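Local coordinates for protein putative HTH-type transcriptional regulator ybaQ (Escherichia coli, PDB 2EBY) that probably binds DNA as a transcriptional regulator, through a helix-turn-helix domain of the Cro/C1 type, at residues 12-16 against 43-47; 50-56 against 70-74. All blocks are in the same frame, centred on the assembly; numbering follows the deposited sequence.

Interaction 1: 12-16 against 43-47; sequences GDILL and ALINN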
ATOM      1  N   GLY A  12      -5.573  -6.328  12.114  1.00 38.30           N
ATOM      2  CA  GLY A  12      -5.339  -7.278  13.187  1.00 39.37           C
ATOM      3  C   GLY A  12      -6.480  -7.297  14.185  1.00 39.72           C
ATOM      4  O   GLY A  12      -6.903  -8.364  14.628  1.00 37.93           O
ATOM      5  N   ASP A  13      -6.987  -6.120  14.543  1.00 41.43           N
ATOM      6  CA  ASP A  13      -8.096  -6.044  15.490  1.00 44.40           C
ATOM      7  C   ASP A  13      -9.357  -6.656  14.891  1.00 44.24           C
ATOM      8  O   ASP A  13     -10.092  -7.376  15.569  1.00 43.57           O
ATOM      9  CB  ASP A  13      -8.370  -4.591  15.896  1.00 47.29           C
ATOM     10  CG  ASP A  13      -7.260  -4.003  16.755  1.00 51.26           C
ATOM     11  OD1 ASP A  13      -6.533  -4.778  17.417  1.00 51.90           O
ATOM     12  OD2 ASP A  13      -7.127  -2.761  16.780  1.00 53.96           O
ATOM     13  N   ILE A  14      -9.608  -6.371  13.618  1.00 42.93           N
ATOM     14  CA  ILE A  14     -10.781  -6.920  12.953  1.00 41.06           C
ATOM     15  C   ILE A  14     -10.679  -8.441  12.960  1.00 40.03           C
ATOM     16  O   ILE A  14     -11.657  -9.141  13.216  1.00 36.56           O
ATOM     17  CB  ILE A  14     -10.883  -6.435  11.490  1.00 41.57           C
ATOM     18  CG1 ILE A  14     -11.081  -4.915  11.451  1.00 43.71           C
ATOM     19  CG2 ILE A  14     -12.027  -7.141  10.788  1.00 40.82           C
ATOM     20  CD1 ILE A  14     -12.358  -4.428  12.119  1.00 43.53           C
ATOM     21  N   LEU A  15      -9.481  -8.943  12.677  1.00 38.80           N
ATOM     22  CA  LEU A  15      -9.243 -10.376  12.637  1.00 38.66           C
ATOM     23  C   LEU A  15      -9.465 -11.015  14.008  1.00 39.56           C
ATOM     24  O   LEU A  15     -10.178 -12.009  14.136  1.00 38.82           O
ATOM     25  CB  LEU A  15      -7.816 -10.646  12.153  1.00 35.95           C
ATOM     26  CG  LEU A  15      -7.365 -12.105  12.105  1.00 35.29           C
ATOM     27  CD1 LEU A  15      -8.254 -12.878  11.151  1.00 33.51           C
ATOM     28  CD2 LEU A  15      -5.901 -12.182  11.669  1.00 32.85           C
ATOM     29  N   LEU A  16      -8.862 -10.425  15.034  1.00 41.88           N
ATOM     30  CA  LEU A  16      -8.977 -10.938  16.394  1.00 44.45           C
ATOM     31  C   LEU A  16     -10.362 -10.769  17.025  1.00 46.24           C
ATOM     32  O   LEU A  16     -10.975 -11.745  17.453  1.00 46.79           O
ATOM     33  CB  LEU A  16      -7.932 -10.271  17.292  1.00 44.68           C
ATOM     34  CG  LEU A  16      -7.816 -10.773  18.739  1.00 45.92           C
ATOM     35  CD1 LEU A  16      -7.426 -12.250  18.743  1.00 44.51           C
ATOM     36  CD2 LEU A  16      -6.777  -9.951  19.496  1.00 44.62           C
ATOM     37  N   ALA A  43       2.183 -11.409  14.249  1.00 27.22           N
ATOM     38  CA  ALA A  43       2.724 -10.101  13.888  1.00 27.42           C
ATOM     39  C   ALA A  43       1.663  -9.246  13.200  1.00 27.37           C
ATOM     40  O   ALA A  43       1.663  -8.027  13.336  1.00 27.04           O
ATOM     41  CB  ALA A  43       3.929 -10.260  12.975  1.00 27.58           C
ATOM     42  N   LEU A  44       0.780  -9.881  12.439  1.00 28.16           N
ATOM     43  CA  LEU A  44      -0.281  -9.152  11.760  1.00 30.99           C
ATOM     44  C   LEU A  44      -1.231  -8.589  12.806  1.00 31.59           C
ATOM     45  O   LEU A  44      -1.559  -7.413  12.790  1.00 30.85           O
ATOM     46  CB  LEU A  44      -1.053 -10.077  10.816  1.00 29.89           C
ATOM     47  CG  LEU A  44      -2.295  -9.452  10.171  1.00 34.56           C
ATOM     48  CD1 LEU A  44      -1.898  -8.196   9.407  1.00 32.87           C
ATOM     49  CD2 LEU A  44      -2.962 -10.457   9.247  1.00 29.96           C
ATOM     50  N   ILE A  45      -1.657  -9.448  13.723  1.00 33.99           N
ATOM     51  CA  ILE A  45      -2.571  -9.068  14.790  1.00 36.50           C
ATOM     52  C   ILE A  45      -2.049  -7.935  15.669  1.00 36.70           C
ATOM     53  O   ILE A  45      -2.817  -7.068  16.088  1.00 36.02           O
ATOM     54  CB  ILE A  45      -2.884 -10.283  15.681  1.00 38.23           C
ATOM     55  CG1 ILE A  45      -3.720 -11.286  14.892  1.00 37.09           C
ATOM     56  CG2 ILE A  45      -3.598  -9.842  16.947  1.00 39.28           C
ATOM     57  CD1 ILE A  45      -4.192 -12.454  15.706  1.00 41.40           C
ATOM     58  N   ASN A  46      -0.748  -7.932  15.942  1.00 36.90           N
ATOM     59  CA  ASN A  46      -0.171  -6.899  16.787  1.00 36.98           C
ATOM     60  C   ASN A  46       0.358  -5.699  16.031  1.00 37.12           C
ATOM     61  O   ASN A  46       0.943  -4.799  16.624  1.00 35.21           O
ATOM     62  CB  ASN A  46       0.927  -7.495  17.656  1.00 38.48           C
ATOM     63  CG  ASN A  46       0.397  -8.537  18.602  1.00 39.79           C
ATOM     64  OD1 ASN A  46       0.823  -9.691  18.579  1.00 39.91           O
ATOM     65  ND2 ASN A  46      -0.557  -8.140  19.436  1.00 40.59           N
ATOM     66  N   ASN A  47       0.160  -5.703  14.716  1.00 38.19           N
ATOM     67  CA  ASN A  47       0.577  -4.599  13.860  1.00 38.48           C
ATOM     68  C   ASN A  47       2.087  -4.352  13.795  1.00 39.02           C
ATOM     69  O   ASN A  47       2.533  -3.210  13.684  1.00 37.24           O
ATOM     70  CB  ASN A  47      -0.156  -3.318  14.291  1.00 39.45           C
ATOM     71  CG  ASN A  47      -0.143  -2.245  13.211  1.00 40.11           C
ATOM     72  OD1 ASN A  47      -0.218  -2.552  12.021  1.00 36.11           O
ATOM     73  ND2 ASN A  47      -0.061  -0.981  13.624  1.00 37.24           N
TER
HETATM   74  O   HOH W   1      -2.898  -5.102  11.860  1.00 29.52           O

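Interaction 2: 50-56 against 70-74; sequences KLTTEMA and WLNLQ. With SO4 (sulfate ion), chain C.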
ATOM      1  N   LYS A  50       2.889  -5.018   8.382  1.00 34.87           N
ATOM      2  CA  LYS A  50       1.747  -4.478   7.664  1.00 34.26           C
ATOM      3  C   LYS A  50       1.050  -5.647   6.973  1.00 32.70           C
ATOM      4  O   LYS A  50       1.685  -6.653   6.661  1.00 32.40           O
ATOM      5  CB  LYS A  50       2.216  -3.480   6.605  1.00 36.73           C
ATOM      6  CG  LYS A  50       2.854  -4.159   5.398  1.00 41.17           C
ATOM      7  CD  LYS A  50       3.280  -3.166   4.327  1.00 43.99           C
ATOM      8  CE  LYS A  50       3.784  -3.910   3.093  1.00 45.99           C
ATOM      9  NZ  LYS A  50       4.207  -3.004   1.986  1.00 48.33           N
ATOM     10  N   LEU A  51      -0.251  -5.530   6.747  1.00 30.40           N
ATOM     11  CA  LEU A  51      -0.979  -6.577   6.039  1.00 30.89           C
ATOM     12  C   LEU A  51      -0.525  -6.456   4.582  1.00 29.92           C
ATOM     13  O   LEU A  51      -0.791  -5.436   3.942  1.00 29.09           O
ATOM     14  CB  LEU A  51      -2.482  -6.328   6.107  1.00 31.77           C
ATOM     15  CG  LEU A  51      -3.395  -7.311   5.373  1.00 35.97           C
ATOM     16  CD1 LEU A  51      -3.740  -8.478   6.279  1.00 37.62           C
ATOM     17  CD2 LEU A  51      -4.669  -6.591   4.958  1.00 36.66           C
ATOM     18  N   THR A  52       0.156  -7.478   4.065  1.00 26.28           N
ATOM     19  CA  THR A  52       0.635  -7.445   2.682  1.00 25.61           C
ATOM     20  C   THR A  52      -0.469  -7.873   1.716  1.00 25.84           C
ATOM     21  O   THR A  52      -1.500  -8.415   2.134  1.00 23.84           O
ATOM     22  CB  THR A  52       1.840  -8.390   2.467  1.00 26.90           C
ATOM     23  OG1 THR A  52       1.425  -9.744   2.662  1.00 24.89           O
ATOM     24  CG2 THR A  52       2.967  -8.073   3.447  1.00 26.00           C
ATOM     25  N   THR A  53      -0.246  -7.635   0.426  1.00 24.35           N
ATOM     26  CA  THR A  53      -1.209  -8.008  -0.607  1.00 24.24           C
ATOM     27  C   THR A  53      -1.430  -9.522  -0.596  1.00 24.38           C
ATOM     28  O   THR A  53      -2.570  -9.995  -0.642  1.00 24.49           O
ATOM     29  CB  THR A  53      -0.723  -7.581  -2.015  1.00 25.36           C
ATOM     30  OG1 THR A  53      -0.397  -6.187  -2.008  1.00 27.24           O
ATOM     31  CG2 THR A  53      -1.822  -7.784  -3.043  1.00 22.15           C
ATOM     32  N   GLU A  54      -0.339 -10.278  -0.537  1.00 26.26           N
ATOM     33  CA  GLU A  54      -0.432 -11.737  -0.514  1.00 28.49           C
ATOM     34  C   GLU A  54      -1.214 -12.218   0.703  1.00 27.35           C
ATOM     35  O   GLU A  54      -2.088 -13.077   0.581  1.00 28.29           O
ATOM     36  CB  GLU A  54       0.961 -12.382  -0.508  1.00 32.08           C
ATOM     37  CG  GLU A  54       0.927 -13.905  -0.645  1.00 35.38           C
ATOM     38  CD  GLU A  54       2.310 -14.544  -0.634  1.00 38.27           C
ATOM     39  OE1 GLU A  54       3.220 -14.003  -1.292  1.00 38.42           O
ATOM     40  OE2 GLU A  54       2.486 -15.597   0.019  1.00 40.61           O
ATOM     41  N   MET A  55      -0.908 -11.677   1.879  1.00 25.42           N
ATOM     42  CA  MET A  55      -1.638 -12.099   3.070  1.00 24.23           C
ATOM     43  C   MET A  55      -3.117 -11.794   2.905  1.00 24.08           C
ATOM     44  O   MET A  55      -3.958 -12.544   3.386  1.00 24.38           O
ATOM     45  CB  MET A  55      -1.127 -11.400   4.334  1.00 20.45           C
ATOM     46  CG  MET A  55      -1.922 -11.749   5.615  1.00 18.52           C
ATOM     47  SD  MET A  55      -1.845 -13.493   6.165  1.00 11.06           S
ATOM     48  CE  MET A  55      -0.217 -13.487   6.901  1.00 20.99           C
ATOM     49  N   ALA A  56      -3.425 -10.684   2.237  1.00 25.49           N
ATOM     50  CA  ALA A  56      -4.812 -10.283   2.008  1.00 25.03           C
ATOM     51  C   ALA A  56      -5.521 -11.339   1.169  1.00 23.90           C
ATOM     52  O   ALA A  56      -6.679 -11.646   1.411  1.00 21.95           O
ATOM     53  CB  ALA A  56      -4.866  -8.927   1.303  1.00 24.66           C
ATOM     54  N   TRP A  70      -9.789  -6.532   3.267  1.00 26.59           N
ATOM     55  CA  TRP A  70      -8.626  -6.479   4.139  1.00 26.50           C
ATOM     56  C   TRP A  70      -7.678  -5.335   3.798  1.00 24.65           C
ATOM     57  O   TRP A  70      -7.223  -4.622   4.687  1.00 24.75           O
ATOM     58  CB  TRP A  70      -7.863  -7.810   4.113  1.00 24.90           C
ATOM     59  CG  TRP A  70      -8.685  -8.958   4.628  1.00 26.07           C
ATOM     60  CD1 TRP A  70      -9.351  -9.885   3.884  1.00 22.57           C
ATOM     61  CD2 TRP A  70      -9.000  -9.234   5.997  1.00 26.51           C
ATOM     62  NE1 TRP A  70     -10.073 -10.717   4.700  1.00 25.88           N
ATOM     63  CE2 TRP A  70      -9.881 -10.342   6.008  1.00 25.93           C
ATOM     64  CE3 TRP A  70      -8.639  -8.656   7.228  1.00 26.32           C
ATOM     65  CZ2 TRP A  70     -10.396 -10.887   7.187  1.00 27.72           C
ATOM     66  CZ3 TRP A  70      -9.151  -9.197   8.406  1.00 27.30           C
ATOM     67  CH2 TRP A  70     -10.024 -10.300   8.375  1.00 25.81           C
ATOM     68  N   LEU A  71      -7.388  -5.141   2.516  1.00 24.32           N
ATOM     69  CA  LEU A  71      -6.462  -4.080   2.129  1.00 24.67           C
ATOM     70  C   LEU A  71      -6.955  -2.688   2.502  1.00 24.05           C
ATOM     71  O   LEU A  71      -6.145  -1.813   2.800  1.00 24.07           O
ATOM     72  CB  LEU A  71      -6.142  -4.146   0.624  1.00 23.83           C
ATOM     73  CG  LEU A  71      -5.294  -5.349   0.170  1.00 26.25           C
ATOM     74  CD1 LEU A  71      -5.059  -5.269  -1.347  1.00 21.26           C
ATOM     75  CD2 LEU A  71      -3.961  -5.374   0.928  1.00 24.42           C
ATOM     76  N   ASN A  72      -8.273  -2.478   2.499  1.00 24.45           N
ATOM     77  CA  ASN A  72      -8.813  -1.167   2.848  1.00 26.03           C
ATOM     78  C   ASN A  72      -8.531  -0.828   4.307  1.00 25.77           C
ATOM     79  O   ASN A  72      -8.269   0.330   4.641  1.00 27.57           O
ATOM     80  CB  ASN A  72     -10.326  -1.087   2.565  1.00 27.08           C
ATOM     81  CG  ASN A  72     -10.645  -1.163   1.076  1.00 29.84           C
ATOM     82  OD1 ASN A  72      -9.830  -0.764   0.234  1.00 30.16           O
ATOM     83  ND2 ASN A  72     -11.833  -1.667   0.744  1.00 27.94           N
ATOM     84  N   LEU A  73      -8.566  -1.840   5.170  1.00 26.41           N
ATOM     85  CA  LEU A  73      -8.291  -1.654   6.592  1.00 26.66           C
ATOM     86  C   LEU A  73      -6.839  -1.223   6.790  1.00 27.57           C
ATOM     87  O   LEU A  73      -6.553  -0.313   7.572  1.00 26.45           O
ATOM     88  CB  LEU A  73      -8.556  -2.951   7.363  1.00 26.28           C
ATOM     89  CG  LEU A  73     -10.019  -3.417   7.408  1.00 28.22           C
ATOM     90  CD1 LEU A  73     -10.079  -4.809   8.006  1.00 27.18           C
ATOM     91  CD2 LEU A  73     -10.873  -2.450   8.220  1.00 26.23           C
ATOM     92  N   GLN A  74      -5.918  -1.865   6.076  1.00 26.36           N
ATOM     93  CA  GLN A  74      -4.513  -1.500   6.206  1.00 26.68           C
ATOM     94  C   GLN A  74      -4.298  -0.105   5.619  1.00 27.23           C
ATOM     95  O   GLN A  74      -3.470   0.661   6.108  1.00 27.18           O
ATOM     96  CB  GLN A  74      -3.614  -2.505   5.481  1.00 27.84           C
ATOM     97  CG  GLN A  74      -2.122  -2.188   5.580  1.00 27.68           C
ATOM     98  CD  GLN A  74      -1.615  -2.223   7.011  1.00 28.06           C
ATOM     99  OE1 GLN A  74      -1.797  -3.210   7.717  1.00 27.17           O
ATOM    100  NE2 GLN A  74      -0.974  -1.145   7.440  1.00 28.22           N
TER
HETATM  101  S   SO4 C 121       3.022  -5.647  -0.675  1.00 36.13           S
HETATM  102  O1  SO4 C 121       2.661  -5.991  -2.088  1.00 40.37           O
HETATM  103  O2  SO4 C 121       1.803  -5.784   0.172  1.00 42.80           O
HETATM  104  O3  SO4 C 121       4.039  -6.618  -0.113  1.00 44.59           O
HETATM  105  O4  SO4 C 121       3.561  -4.227  -0.651  1.00 42.79           O

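Interaction 1: 12-16 against 43-47
Gly12, near the start of helix 11-20, lies against Ile45 at the end of helix 38-45, with their CA atoms 3.7 Å apart. The contact packs the first helix of a Cro/C1-type helix-turn-helix domain onto the close of the predicted DNA-binding motif, whose second helix is 38-45. Lacking a side chain, Gly12 lets the two backbones meet: its CA also touches Leu44 O at 3.8 Å, where a CB would run into the carbonyl oxygens of Leu44 and Ile45. One turn further on, Leu15 and Leu16 flank the Ile45 side chain. CD2 of Leu15 meets Ile45 CG1 at 4.0 Å, while CD2 of Leu16 reaches Ile45 CG2 at 4.1 Å, the side chains crossing at about a right angle in both pairs. Ile45 splits its branches between the two leucines because CG2 stands anti to the backbone N and CG1 beside it (chi1 -69°). Leu15 CD2 also touches Leu44 CD2, at the inner side of the contact. Farther out, Leu30 and Phe63 pack on Leu15, Ile27 on Ile45, and Met55 and Leu59 on Leu44, carrying the contact into the domain core. Helix 38-45 ends in a Schellman motif, with Asn47 at positive phi and its N bonded to Leu44 O. That same oxygen accepts from a water at 2.8 Å, and the water in turn accepts from Gly12 N at 3.0 Å.

Interaction 2: 50-56 against 70-74
The backbones of 50-56 and 70-74 approach at two places, with CA atoms 6.2 Å apart at Leu51 and Gln74 and 5.8 Å at Ala56 and Trp70, joining the loop and first turn of helix 53-63 to helix 67-83. Leu51 N donates almost straight (176°) to Gln74 OE1 at 3.0 Å, coming from above the carbonyl plane. The Gln74 chain, bent at chi2 (62°), turns its amide back to this N-H, while its NE2 hydrogen-bonds to Asp78 of the same chain. With an alanine here, Leu51 N would probably lose this acceptor and Asp78 its amide donor. Leu51 pushes CD2 against Trp70 CB at 3.5 Å, and Ala56 CB rests on Leu71 CD2 at 3.7 Å. Thr52 is the N-cap, its OG1 accepting from Met55 N at 3.1 Å. A sulfate, probably from the crystallisation liquor, sits at this helix start: Thr53 N donates to its O2 at 2.8 Å and Lys50 NZ to its O4 at 3.0 Å. Leu71 also packs on Leu79 of the second subunit. An apolar seam thus joins the two segments beside one buried polar link, while the helix N-terminus and a lysine make a site likely to attract anions.

How the interactions relate
Interactions 1 and 2 follow one another along the chain, the first closing before the second opens, and their centres lie about 11 Å apart in one hydrophobic core. Leu44 bridges the two: its CD1 touches Leu51 CD1 at 3.6 Å and its CD2 meets Met55 CG at 4.0 Å, so the end of helix 38-45 packs on helix 53-63 and the loop leading into it. A second bridge joins helices 11-20 and 67-83, where Ile14 CG1 lies 3.6 Å from Leu73 CD1 and Leu15 CD1 4.2 Å from Trp70 CH2. Interaction 1 thus sets the predicted DNA-binding motif on the core; interaction 2, which holds the sulfate, ties in helix 67-83 beside the second subunit.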